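Local coordinates for phosphoserine aminotransferase (PDB 1W23), which catalyses the reversible, pyridoxal-phosphate-dependent transamination between phosphoserine and 3-phosphohydroxypyruvate in serine biosynthesis, working as a homodimer, at residues I274-H288 and K291-R304. Sequence-based numbering, arbitrary orientation.
Sequences IYDTIDESNGFYVGH and KGSRSLMNVTFNLR
A short antiparallel beta hairpin, with the end of helix 259-279 packed over it, joins Val-286 to Asn-302 as a hydrogen-bonded pair: Val-286 N to Asn-302 O and Asn-302 N to Val-286 O are both 2.9 Å. His-288 N to Thr-300 O (3.0 Å) extends the pairing past Gly-287 and Phe-301. Strand 298-302 is the middle of three, with 333-336 beyond it.

Arg-294, extended from CG to NE, reaches back along the Tyr-275 ring. Arg-294 CD lies 3.7 Å from the centroid of the Tyr-275 ring, 20° off the normal, a CH-pi contact. The Arg-294 guanidinium meets the Asp-279 carboxylate end-on in a salt bridge, Arg-294 NH2 to Asp-279 OD1 at 2.8 Å and Arg-294 NH1 to Asp-279 OD2 at 2.9 Å, both on syn sides, with the two planes 11° apart. Tyr-275 CD2 lies over one guanidinium face and Lys-291 CG over the opposite one. Tyr-275 OH donates to an in-plane lone pair of Ser-295 O at 2.6 Å, while Tyr-275 CE2 touches Val-299 CG1 (3.6 Å). In the type I' turn from Ser-281 to Phe-284, Asn-282 O accepts from Arg-304 NH2 at a bent 143°.

Paired bonds and a sandwiched guanidinium fix the rotation of Arg-294; its direct charge, with Lys-291 nearby and water-linked to Asp-279, would be expected to favour the ionised carboxylate.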
# COMPACT_ATOMS: atom_id res chain seq x y z
N ILE A 274 19.23 16.79 -22.28
CA ILE A 274 17.92 17.17 -22.80
C ILE A 274 17.76 18.68 -22.86
O ILE A 274 17.30 19.22 -23.88
CB ILE A 274 16.80 16.49 -21.97
CG1 ILE A 274 16.98 14.95 -21.97
CG2 ILE A 274 15.44 16.88 -22.54
CD1 ILE A 274 16.07 14.23 -21.02
N TYR A 275 18.13 19.41 -21.80
CA TYR A 275 18.04 20.86 -21.84
C TYR A 275 18.91 21.47 -22.95
O TYR A 275 18.47 22.44 -23.59
CB TYR A 275 18.33 21.49 -20.49
CG TYR A 275 17.24 21.30 -19.46
CD1 TYR A 275 17.46 20.64 -18.28
CD2 TYR A 275 15.95 21.80 -19.68
CE1 TYR A 275 16.46 20.46 -17.33
CE2 TYR A 275 14.95 21.64 -18.74
CZ TYR A 275 15.21 20.96 -17.58
OH TYR A 275 14.17 20.82 -16.66
N ASP A 276 20.10 20.94 -23.18
CA ASP A 276 20.92 21.47 -24.27
C ASP A 276 20.20 21.26 -25.61
O ASP A 276 20.29 22.13 -26.51
CB ASP A 276 22.29 20.82 -24.27
CG ASP A 276 23.25 21.30 -23.26
OD1 ASP A 276 23.00 22.29 -22.55
OD2 ASP A 276 24.37 20.72 -23.18
N THR A 277 19.54 20.12 -25.77
CA THR A 277 18.82 19.85 -27.03
C THR A 277 17.73 20.90 -27.24
O THR A 277 17.51 21.43 -28.33
CB THR A 277 18.25 18.46 -27.04
OG1 THR A 277 19.29 17.48 -26.79
CG2 THR A 277 17.64 18.09 -28.36
N ILE A 278 16.98 21.21 -26.16
CA ILE A 278 15.98 22.25 -26.23
C ILE A 278 16.60 23.60 -26.58
O ILE A 278 16.15 24.33 -27.49
CB ILE A 278 15.18 22.32 -24.89
CG1 ILE A 278 14.34 21.04 -24.71
CG2 ILE A 278 14.32 23.58 -24.80
CD1 ILE A 278 13.75 20.91 -23.29
N ASP A 279 17.66 23.96 -25.86
CA ASP A 279 18.26 25.27 -26.00
C ASP A 279 18.92 25.46 -27.36
O ASP A 279 18.94 26.60 -27.85
CB ASP A 279 19.23 25.53 -24.84
CG ASP A 279 18.54 25.64 -23.51
OD1 ASP A 279 17.31 25.89 -23.47
OD2 ASP A 279 19.24 25.53 -22.48
N GLU A 280 19.41 24.39 -27.98
CA GLU A 280 20.05 24.43 -29.29
C GLU A 280 19.06 24.36 -30.42
O GLU A 280 19.44 24.40 -31.61
CB GLU A 280 21.03 23.24 -29.40
CG GLU A 280 22.27 23.26 -28.50
CD GLU A 280 22.94 21.90 -28.30
OE1 GLU A 280 23.90 21.77 -27.52
OE2 GLU A 280 22.52 20.87 -28.91
N SER A 281 17.76 24.26 -30.15
CA SER A 281 16.73 24.00 -31.16
C SER A 281 16.14 25.25 -31.82
O SER A 281 15.19 25.14 -32.62
CB SER A 281 15.58 23.18 -30.58
OG SER A 281 14.70 23.99 -29.77
N ASN A 282 16.68 26.42 -31.51
CA ASN A 282 16.20 27.71 -32.06
C ASN A 282 14.70 27.84 -31.94
O ASN A 282 14.02 28.32 -32.87
CB ASN A 282 16.66 27.97 -33.49
CG ASN A 282 16.60 29.43 -33.82
OD1 ASN A 282 16.91 30.27 -32.97
ND2 ASN A 282 16.16 29.80 -35.04
N GLY A 283 14.16 27.45 -30.78
CA GLY A 283 12.74 27.64 -30.51
C GLY A 283 11.85 26.53 -31.04
O GLY A 283 10.62 26.59 -30.86
N PHE A 284 12.38 25.52 -31.72
CA PHE A 284 11.54 24.41 -32.17
C PHE A 284 10.94 23.66 -30.98
O PHE A 284 9.78 23.21 -31.05
CB PHE A 284 12.37 23.52 -33.08
CG PHE A 284 11.54 22.41 -33.75
CD1 PHE A 284 10.99 22.62 -35.02
CD2 PHE A 284 11.33 21.21 -33.10
CE1 PHE A 284 10.23 21.62 -35.62
CE2 PHE A 284 10.57 20.23 -33.71
CZ PHE A 284 10.04 20.41 -34.96
N TYR A 285 11.72 23.49 -29.91
CA TYR A 285 11.27 23.00 -28.62
C TYR A 285 11.37 24.15 -27.64
O TYR A 285 12.42 24.84 -27.63
CB TYR A 285 12.12 21.81 -28.10
CG TYR A 285 12.16 20.67 -29.07
CD1 TYR A 285 13.27 20.41 -29.84
CD2 TYR A 285 11.07 19.83 -29.26
CE1 TYR A 285 13.33 19.35 -30.75
CE2 TYR A 285 11.09 18.79 -30.17
CZ TYR A 285 12.23 18.55 -30.93
OH TYR A 285 12.20 17.53 -31.85
N VAL A 286 10.38 24.37 -26.80
CA VAL A 286 10.33 25.43 -25.82
C VAL A 286 10.05 24.81 -24.45
O VAL A 286 8.99 24.17 -24.22
CB VAL A 286 9.27 26.48 -26.13
CG1 VAL A 286 9.21 27.53 -25.06
CG2 VAL A 286 9.54 27.09 -27.50
N GLY A 287 11.00 24.98 -23.51
CA GLY A 287 10.76 24.48 -22.16
C GLY A 287 9.73 25.33 -21.45
O GLY A 287 9.68 26.57 -21.61
N HIS A 288 8.95 24.70 -20.59
CA HIS A 288 7.98 25.42 -19.75
C HIS A 288 8.66 26.25 -18.66
O HIS A 288 8.25 27.37 -18.36
CB HIS A 288 6.97 24.43 -19.14
CG HIS A 288 6.01 25.13 -18.24
ND1 HIS A 288 4.98 25.87 -18.72
CD2 HIS A 288 5.93 25.25 -16.87
CE1 HIS A 288 4.28 26.43 -17.72
NE2 HIS A 288 4.86 26.10 -16.60
N LYS A 291 14.72 29.12 -16.79
CA LYS A 291 15.97 28.38 -16.67
C LYS A 291 16.43 28.22 -15.23
O LYS A 291 16.93 27.11 -14.85
CB LYS A 291 17.07 29.07 -17.51
CG LYS A 291 16.92 28.70 -19.02
CD LYS A 291 18.08 29.32 -19.79
CE LYS A 291 17.82 29.06 -21.28
NZ LYS A 291 18.98 29.55 -22.10
N GLY A 292 16.25 29.24 -14.38
CA GLY A 292 16.72 29.17 -13.01
C GLY A 292 15.96 28.22 -12.12
O GLY A 292 16.40 27.96 -10.97
N SER A 293 14.82 27.71 -12.59
CA SER A 293 13.96 26.79 -11.84
C SER A 293 13.85 25.44 -12.49
O SER A 293 13.03 24.64 -12.07
CB SER A 293 12.56 27.42 -11.71
OG SER A 293 12.62 28.59 -10.87
N ARG A 294 14.62 25.15 -13.53
CA ARG A 294 14.51 23.88 -14.27
C ARG A 294 14.71 22.67 -13.39
O ARG A 294 15.73 22.57 -12.71
CB ARG A 294 15.54 23.84 -15.38
CG ARG A 294 15.08 24.56 -16.65
CD ARG A 294 16.20 24.72 -17.67
NE ARG A 294 15.61 25.10 -18.97
CZ ARG A 294 16.32 25.21 -20.10
NH1 ARG A 294 17.66 25.13 -20.09
NH2 ARG A 294 15.64 25.47 -21.23
N SER A 295 13.77 21.73 -13.43
CA SER A 295 13.88 20.49 -12.71
C SER A 295 14.91 19.57 -13.36
O SER A 295 15.02 19.44 -14.58
CB SER A 295 12.51 19.80 -12.73
OG SER A 295 12.57 18.48 -12.16
N LEU A 296 15.65 18.85 -12.51
CA LEU A 296 16.53 17.75 -12.91
C LEU A 296 15.80 16.44 -13.07
O LEU A 296 16.40 15.47 -13.53
CB LEU A 296 17.68 17.63 -11.91
CG LEU A 296 18.60 18.85 -11.87
CD1 LEU A 296 19.58 18.70 -10.71
CD2 LEU A 296 19.34 19.05 -13.18
N MET A 297 14.53 16.37 -12.65
CA MET A 297 13.73 15.15 -12.58
C MET A 297 12.63 15.05 -13.65
O MET A 297 12.35 13.94 -14.11
CB MET A 297 13.09 15.06 -11.18
CG MET A 297 14.09 14.88 -10.06
SD MET A 297 14.83 13.23 -9.89
CE MET A 297 16.43 13.39 -10.70
N ASN A 298 12.00 16.19 -14.01
CA ASN A 298 10.94 16.20 -14.99
C ASN A 298 11.15 17.37 -15.93
O ASN A 298 11.11 18.50 -15.52
CB ASN A 298 9.54 16.32 -14.35
CG ASN A 298 9.29 15.27 -13.29
OD1 ASN A 298 9.49 15.56 -12.09
ND2 ASN A 298 8.80 14.09 -13.65
N VAL A 299 11.42 17.06 -17.22
CA VAL A 299 11.70 18.09 -18.22
C VAL A 299 10.46 18.31 -19.06
O VAL A 299 10.03 17.42 -19.82
CB VAL A 299 12.90 17.69 -19.11
CG1 VAL A 299 13.15 18.79 -20.12
CG2 VAL A 299 14.14 17.37 -18.30
N THR A 300 9.87 19.49 -18.93
CA THR A 300 8.59 19.80 -19.58
C THR A 300 8.81 20.73 -20.77
O THR A 300 9.54 21.75 -20.67
CB THR A 300 7.60 20.38 -18.56
OG1 THR A 300 8.24 21.48 -17.92
CG2 THR A 300 7.17 19.33 -17.55
N PHE A 301 8.18 20.43 -21.92
CA PHE A 301 8.42 21.26 -23.10
C PHE A 301 7.26 21.06 -24.09
O PHE A 301 6.50 20.10 -24.03
CB PHE A 301 9.74 20.97 -23.78
CG PHE A 301 9.94 19.55 -24.26
CD1 PHE A 301 9.70 19.23 -25.60
CD2 PHE A 301 10.36 18.53 -23.43
CE1 PHE A 301 9.87 17.94 -26.09
CE2 PHE A 301 10.57 17.24 -23.94
CZ PHE A 301 10.32 16.97 -25.27
N ASN A 302 7.17 22.02 -25.01
CA ASN A 302 6.20 22.00 -26.12
C ASN A 302 6.94 22.28 -27.42
O ASN A 302 7.96 22.97 -27.42
CB ASN A 302 5.11 23.09 -25.94
CG ASN A 302 4.08 22.74 -24.92
OD1 ASN A 302 3.06 22.10 -25.30
ND2 ASN A 302 4.28 23.11 -23.66
N LEU A 303 6.36 21.86 -28.52
CA LEU A 303 6.73 22.28 -29.86
C LEU A 303 5.94 23.54 -30.19
O LEU A 303 5.20 24.07 -29.36
CB LEU A 303 6.55 21.12 -30.85
CG LEU A 303 7.61 20.01 -30.76
CD1 LEU A 303 7.47 19.12 -29.52
CD2 LEU A 303 7.57 19.15 -32.03
N ARG A 304 6.06 24.08 -31.42
CA ARG A 304 5.44 25.38 -31.71
C ARG A 304 3.92 25.35 -31.82
O ARG A 304 3.27 26.41 -31.75
CB ARG A 304 6.00 25.97 -33.02
CG ARG A 304 7.37 26.62 -32.86
CD ARG A 304 7.75 27.48 -34.08
NE ARG A 304 8.95 28.27 -33.77
CZ ARG A 304 10.21 27.85 -34.01
NH1 ARG A 304 10.44 26.69 -34.64
NH2 ARG A 304 11.19 28.64 -33.61
O HOH W 1 11.50 21.39 -16.96
O HOH W 2 20.67 27.63 -21.34
O HOH W 3 8.07 23.14 -33.21
O HOH W 4 6.47 25.08 -23.18
O HOH W 5 13.29 26.53 -23.03